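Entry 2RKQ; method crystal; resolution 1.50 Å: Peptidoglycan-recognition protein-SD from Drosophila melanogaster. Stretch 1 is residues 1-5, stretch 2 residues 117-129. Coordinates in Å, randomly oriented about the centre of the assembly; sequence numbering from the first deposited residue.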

ATOM      1  N   GLU A   1      -9.388  15.019   1.194  1.00 22.66           N
ATOM      2  CA  GLU A   1      -9.685  14.011   0.132  1.00 22.68           C
ATOM      3  C   GLU A   1      -8.500  13.898  -0.807  1.00 21.95           C
ATOM      4  O   GLU A   1      -7.665  14.795  -0.861  1.00 22.10           O
ATOM      5  CB  GLU A   1     -10.951  14.400  -0.638  1.00 23.45           C
ATOM      6  CG  GLU A   1     -12.259  14.104   0.125  1.00 27.19           C
ATOM      7  CD  GLU A   1     -12.561  15.068   1.290  1.00 32.75           C
ATOM      8  OE1 GLU A   1     -11.635  15.480   2.030  1.00 34.97           O
ATOM      9  OE2 GLU A   1     -13.753  15.398   1.488  1.00 35.99           O
ATOM     10  N   VAL A   2      -8.422  12.784  -1.530  1.00 20.11           N
ATOM     11  CA  VAL A   2      -7.362  12.563  -2.509  1.00 19.39           C
ATOM     12  C   VAL A   2      -7.930  11.746  -3.679  1.00 18.20           C
ATOM     13  O   VAL A   2      -8.667  10.769  -3.476  1.00 18.48           O
ATOM     14  CB  VAL A   2      -6.099  11.922  -1.851  1.00 19.47           C
ATOM     15  CG1 VAL A   2      -6.426  10.573  -1.212  1.00 20.39           C
ATOM     16  CG2 VAL A   2      -4.948  11.819  -2.837  1.00 20.07           C
ATOM     17  N   PRO A   3      -7.632  12.165  -4.926  1.00 16.89           N
ATOM     18  CA  PRO A   3      -8.140  11.369  -6.017  1.00 16.30           C
ATOM     19  C   PRO A   3      -7.473  10.000  -6.034  1.00 16.26           C
ATOM     20  O   PRO A   3      -6.360   9.827  -5.522  1.00 16.37           O
ATOM     21  CB  PRO A   3      -7.793  12.177  -7.281  1.00 16.71           C
ATOM     22  CG  PRO A   3      -7.227  13.463  -6.829  1.00 17.28           C
ATOM     23  CD  PRO A   3      -6.849  13.328  -5.382  1.00 16.28           C
ATOM     24  N   ILE A   4      -8.198   9.038  -6.576  1.00 15.04           N
ATOM     25  CA  ILE A   4      -7.706   7.668  -6.681  1.00 14.37           C
ATOM     26  C   ILE A   4      -7.668   7.328  -8.163  1.00 13.77           C
ATOM     27  O   ILE A   4      -8.649   7.533  -8.881  1.00 14.01           O
ATOM     28  CB  ILE A   4      -8.629   6.669  -5.943  1.00 14.64           C
ATOM     29  CG1 ILE A   4      -8.781   7.023  -4.450  1.00 16.05           C
ATOM     30  CG2 ILE A   4      -8.135   5.203  -6.124  1.00 14.81           C
ATOM     31  CD1 ILE A   4      -7.470   7.040  -3.680  1.00 15.78           C
ATOM     32  N   VAL A   5      -6.522   6.839  -8.631  1.00 13.34           N
ATOM     33  CA  VAL A   5      -6.452   6.261  -9.967  1.00 12.64           C
ATOM     34  C   VAL A   5      -7.027   4.858  -9.864  1.00 13.34           C
ATOM     35  O   VAL A   5      -6.380   3.941  -9.342  1.00 13.54           O
ATOM     36  CB  VAL A   5      -5.020   6.203 -10.485  1.00 12.18           C
ATOM     37  CG1 VAL A   5      -4.988   5.599 -11.900  1.00 13.66           C
ATOM     38  CG2 VAL A   5      -4.368   7.595 -10.469  1.00 12.09           C
ATOM     39  N   ASP A 117       2.458  13.310   1.172  1.00 11.29           N
ATOM     40  CA  ASP A 117       1.186  14.026   1.357  1.00 11.17           C
ATOM     41  C   ASP A 117       0.021  13.140   0.956  1.00 11.14           C
ATOM     42  O   ASP A 117      -0.975  13.059   1.658  1.00 12.76           O
ATOM     43  CB  ASP A 117       1.124  15.283   0.508  1.00 11.91           C
ATOM     44  CG  ASP A 117       2.026  16.386   1.010  1.00 13.40           C
ATOM     45  OD1 ASP A 117       2.544  16.317   2.161  1.00 15.78           O
ATOM     46  OD2 ASP A 117       2.194  17.341   0.233  1.00 16.02           O
ATOM     47  N   ALA A 118       0.160  12.484  -0.195  1.00 11.47           N
ATOM     48  CA  ALA A 118      -0.879  11.612  -0.725  1.00 11.10           C
ATOM     49  C   ALA A 118      -1.214  10.489   0.271  1.00 11.26           C
ATOM     50  O   ALA A 118      -2.398  10.184   0.500  1.00 11.28           O
ATOM     51  CB  ALA A 118      -0.436  11.039  -2.066  1.00 10.96           C
ATOM     52  N   ALA A 119      -0.185   9.895   0.883  1.00 10.93           N
ATOM     53  CA  ALA A 119      -0.406   8.843   1.885  1.00 11.20           C
ATOM     54  C   ALA A 119      -1.180   9.366   3.093  1.00 11.85           C
ATOM     55  O   ALA A 119      -2.104   8.718   3.562  1.00 12.04           O
ATOM     56  CB  ALA A 119       0.925   8.240   2.326  1.00 11.59           C
ATOM     57  N   LYS A 120      -0.808  10.537   3.603  1.00 11.19           N
ATOM     58  CA  LYS A 120      -1.519  11.085   4.773  1.00 12.09           C
ATOM     59  C   LYS A 120      -2.966  11.419   4.421  1.00 12.23           C
ATOM     60  O   LYS A 120      -3.887  11.173   5.210  1.00 12.34           O
ATOM     61  CB  LYS A 120      -0.800  12.317   5.314  1.00 13.01           C
ATOM     62  CG  LYS A 120       0.587  11.985   5.797  1.00 14.93           C
ATOM     63  CD  LYS A 120       1.445  13.228   6.002  1.00 19.63           C
ATOM     64  CE  LYS A 120       2.850  12.811   6.374  1.00 21.71           C
ATOM     65  NZ  LYS A 120       3.740  14.000   6.546  1.00 21.88           N
ATOM     66  N   GLU A 121      -3.168  11.963   3.226  1.00 12.23           N
ATOM     67  CA  GLU A 121      -4.516  12.289   2.780  1.00 11.68           C
ATOM     68  C   GLU A 121      -5.317  11.012   2.567  1.00 11.29           C
ATOM     69  O   GLU A 121      -6.515  10.945   2.884  1.00 12.38           O
ATOM     70  CB  GLU A 121      -4.466  13.116   1.483  1.00 12.14           C
ATOM     71  CG  GLU A 121      -3.921  14.517   1.697  1.00 15.23           C
ATOM     72  CD  GLU A 121      -3.274  15.110   0.468  1.00 19.06           C
ATOM     73  OE1 GLU A 121      -3.509  14.594  -0.636  1.00 21.25           O
ATOM     74  OE2 GLU A 121      -2.521  16.111   0.618  1.00 22.77           O
ATOM     75  N   LEU A 122      -4.657   9.978   2.060  1.00 11.33           N
ATOM     76  CA  LEU A 122      -5.324   8.700   1.870  1.00 10.78           C
ATOM     77  C   LEU A 122      -5.776   8.068   3.177  1.00 11.39           C
ATOM     78  O   LEU A 122      -6.882   7.541   3.252  1.00 11.70           O
ATOM     79  CB  LEU A 122      -4.379   7.764   1.129  1.00 10.85           C
ATOM     80  CG  LEU A 122      -4.873   6.329   0.965  1.00 10.43           C
ATOM     81  CD1 LEU A 122      -6.093   6.316   0.075  1.00 12.59           C
ATOM     82  CD2 LEU A 122      -3.756   5.497   0.367  1.00 10.61           C
ATOM     83  N   LEU A 123      -4.931   8.117   4.210  1.00 11.10           N
ATOM     84  CA  LEU A 123      -5.322   7.575   5.496  1.00 10.90           C
ATOM     85  C   LEU A 123      -6.541   8.300   6.034  1.00 11.27           C
ATOM     86  O   LEU A 123      -7.488   7.673   6.505  1.00 11.72           O
ATOM     87  CB  LEU A 123      -4.158   7.647   6.485  1.00 11.15           C
ATOM     88  CG  LEU A 123      -3.028   6.666   6.170  1.00 11.00           C
ATOM     89  CD1 LEU A 123      -1.750   7.042   6.901  1.00 13.28           C
ATOM     90  CD2 LEU A 123      -3.479   5.234   6.498  1.00 12.77           C
ATOM     91  N   GLU A 124      -6.519   9.622   5.945  1.00 11.28           N
ATOM     92  CA  GLU A 124      -7.663  10.423   6.390  1.00 12.30           C
ATOM     93  C   GLU A 124      -8.919  10.027   5.631  1.00 12.25           C
ATOM     94  O   GLU A 124      -9.995   9.853   6.226  1.00 12.62           O
ATOM     95  CB  GLU A 124      -7.379  11.905   6.213  1.00 13.00           C
ATOM     96  CG  GLU A 124      -8.526  12.783   6.709  1.00 17.25           C
ATOM     97  CD  GLU A 124      -8.377  14.231   6.319  1.00 24.65           C
ATOM     98  OE1 GLU A 124      -9.365  14.986   6.450  1.00 26.82           O
ATOM     99  OE2 GLU A 124      -7.288  14.619   5.856  1.00 30.23           O
ATOM    100  N   GLN A 125      -8.775   9.881   4.319  1.00 12.36           N
ATOM    101  CA  GLN A 125      -9.896   9.502   3.480  1.00 12.20           C
ATOM    102  C   GLN A 125     -10.413   8.098   3.797  1.00 12.29           C
ATOM    103  O   GLN A 125     -11.612   7.866   3.844  1.00 12.81           O
ATOM    104  CB  GLN A 125      -9.466   9.592   2.027  1.00 12.26           C
ATOM    105  CG  GLN A 125     -10.529   9.165   1.043  1.00 13.19           C
ATOM    106  CD  GLN A 125     -10.208   9.663  -0.337  1.00 16.24           C
ATOM    107  OE1 GLN A 125      -9.747   8.903  -1.201  1.00 19.05           O
ATOM    108  NE2 GLN A 125     -10.387  10.952  -0.542  1.00 14.82           N
ATOM    109  N   ALA A 126      -9.495   7.170   4.013  1.00 11.90           N
ATOM    110  CA  ALA A 126      -9.886   5.810   4.340  1.00 11.44           C
ATOM    111  C   ALA A 126     -10.693   5.773   5.640  1.00 11.27           C
ATOM    112  O   ALA A 126     -11.651   4.998   5.756  1.00 11.44           O
ATOM    113  CB  ALA A 126      -8.654   4.916   4.451  1.00 11.31           C
ATOM    114  N   VAL A 127     -10.304   6.585   6.632  1.00 11.30           N
ATOM    115  CA  VAL A 127     -11.112   6.689   7.859  1.00 12.16           C
ATOM    116  C   VAL A 127     -12.497   7.264   7.559  1.00 12.88           C
ATOM    117  O   VAL A 127     -13.505   6.688   7.986  1.00 13.19           O
ATOM    118  CB  VAL A 127     -10.409   7.528   8.944  1.00 11.14           C
ATOM    119  CG1 VAL A 127     -11.326   7.733  10.150  1.00 12.45           C
ATOM    120  CG2 VAL A 127      -9.100   6.844   9.381  1.00 12.41           C
ATOM    121  N   LYS A 128     -12.545   8.364   6.814  1.00 13.01           N
ATOM    122  CA  LYS A 128     -13.843   8.989   6.519  1.00 14.07           C
ATOM    123  C   LYS A 128     -14.775   8.091   5.731  1.00 14.62           C
ATOM    124  O   LYS A 128     -16.009   8.183   5.862  1.00 15.92           O
ATOM    125  CB  LYS A 128     -13.637  10.304   5.791  1.00 14.00           C
ATOM    126  CG  LYS A 128     -13.232  11.383   6.740  1.00 15.93           C
ATOM    127  CD  LYS A 128     -12.711  12.590   6.020  1.00 16.02           C
ATOM    128  CE  LYS A 128     -12.691  13.744   6.999  1.00 19.12           C
ATOM    129  NZ  LYS A 128     -12.251  14.991   6.341  1.00 20.32           N
ATOM    130  N   GLN A 129     -14.191   7.222   4.916  1.00 14.24           N
ATOM    131  CA  GLN A 129     -14.956   6.314   4.074  1.00 15.32           C
ATOM    132  C   GLN A 129     -15.222   4.960   4.723  1.00 14.78           C
ATOM    133  O   GLN A 129     -15.746   4.049   4.064  1.00 15.63           O
ATOM    134  CB  GLN A 129     -14.255   6.135   2.732  1.00 15.46           C
ATOM    135  CG  GLN A 129     -14.241   7.412   1.922  1.00 18.75           C
ATOM    136  CD  GLN A 129     -13.556   7.259   0.578  1.00 23.89           C
ATOM    137  OE1 GLN A 129     -12.982   6.212   0.266  1.00 28.28           O
ATOM    138  NE2 GLN A 129     -13.606   8.315  -0.225  1.00 26.88           N
TER
HETATM  139  O   HOH W   1      -7.943  13.287   2.873  1.00 19.81           O
HETATM  140  O   HOH W   2      -5.580  15.912  -1.789  1.00 24.82           O
HETATM  141  O   HOH W   3     -13.863  15.312   4.126  1.00 29.35           O

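What brings the first residues of the chain against a helix more than a hundred residues further on? The helical stretch runs through Lys-128, and Ala-118, Glu-121, Leu-122, Gln-125 and Lys-128, spaced three or four apart, come round to the same flank, where the N-terminal segment lies. The closest backbone approaches pair Glu-1 with Gln-125 and Val-2 with Glu-121, their CA atoms 5.6 and 6.0 Å apart. In the extended segment side chains alternate: Val-2 and Ile-4 direct their CA-to-CB bonds toward the helix, while that of Pro-3 points away and its ring makes no contact with the helix.

How do the apolar side chains of the segment settle on the helix? Val-2, with chi1 at 60° (p), places CG1 over the helix backbone, 3.8 Å from Leu-122 N and 4.2 Å from Leu-122 CB. Leu-122 N already donates a hydrogen bond to Ala-118 O at 2.8 Å, so the methyl covers a backbone amide whose polar needs are met within the helix. The other methyl, CG2, lies 3.8 Å from Glu-121 OE1. Ile-4, in the m, m rotamer, carries CD1 back to the helix, 4.1 Å from Leu-122 CD1. Leu-122 itself sets its CA-to-CB bond sideways, and its t, p conformation brings CD1 within reach of that methyl.

What role does Gln-125 play at the centre? With chi1 and chi2 both near 180° (t), its side chain is extended, and the amide reaches the backbone of Val-2. It is buried, and the segment covers 77 Å² of it. The amide is probably turned over in the model, so its nitrogen and oxygen labels cannot decide the bonding: as deposited, NE2 stands 2.9 Å from Val-2 N, and OE1 3.1 Å from Val-2 O. What does not depend on the labels is that the end of the amide lies beside both polar backbone atoms of Val-2.

How are the polar groups of Glu-1 and Glu-121 connected? Through water. Water 1 accepts a hydrogen bond from Glu-1 N (2.8 Å) and donates one to Glu-121 O (2.7 Å), tying the segment to the helix backbone. Water 2 donates to both Glu-1 O (2.5 Å) and Glu-121 OE1 (2.7 Å); the m, t conformation of Glu-121 carries its carboxylate to this site, leaving Glu-1 O and Glu-121 OE1 themselves 4.2 Å apart.

How does Glu-1 stand to Lys-128? Its CA-to-CB bond points away overall, though CB touches the helix; with chi1 m and chi2 p, OE1 lies 4.4 Å from Lys-128 NZ, beyond a salt bridge. Water 3 fills the gap, accepting from Lys-128 NZ (2.8 Å) and donating to Glu-1 OE2 (2.6 Å). The largely extended Lys-128 side chain also puts NZ 2.9 Å from Glu-124 OE1, forming a salt bridge one helical turn back.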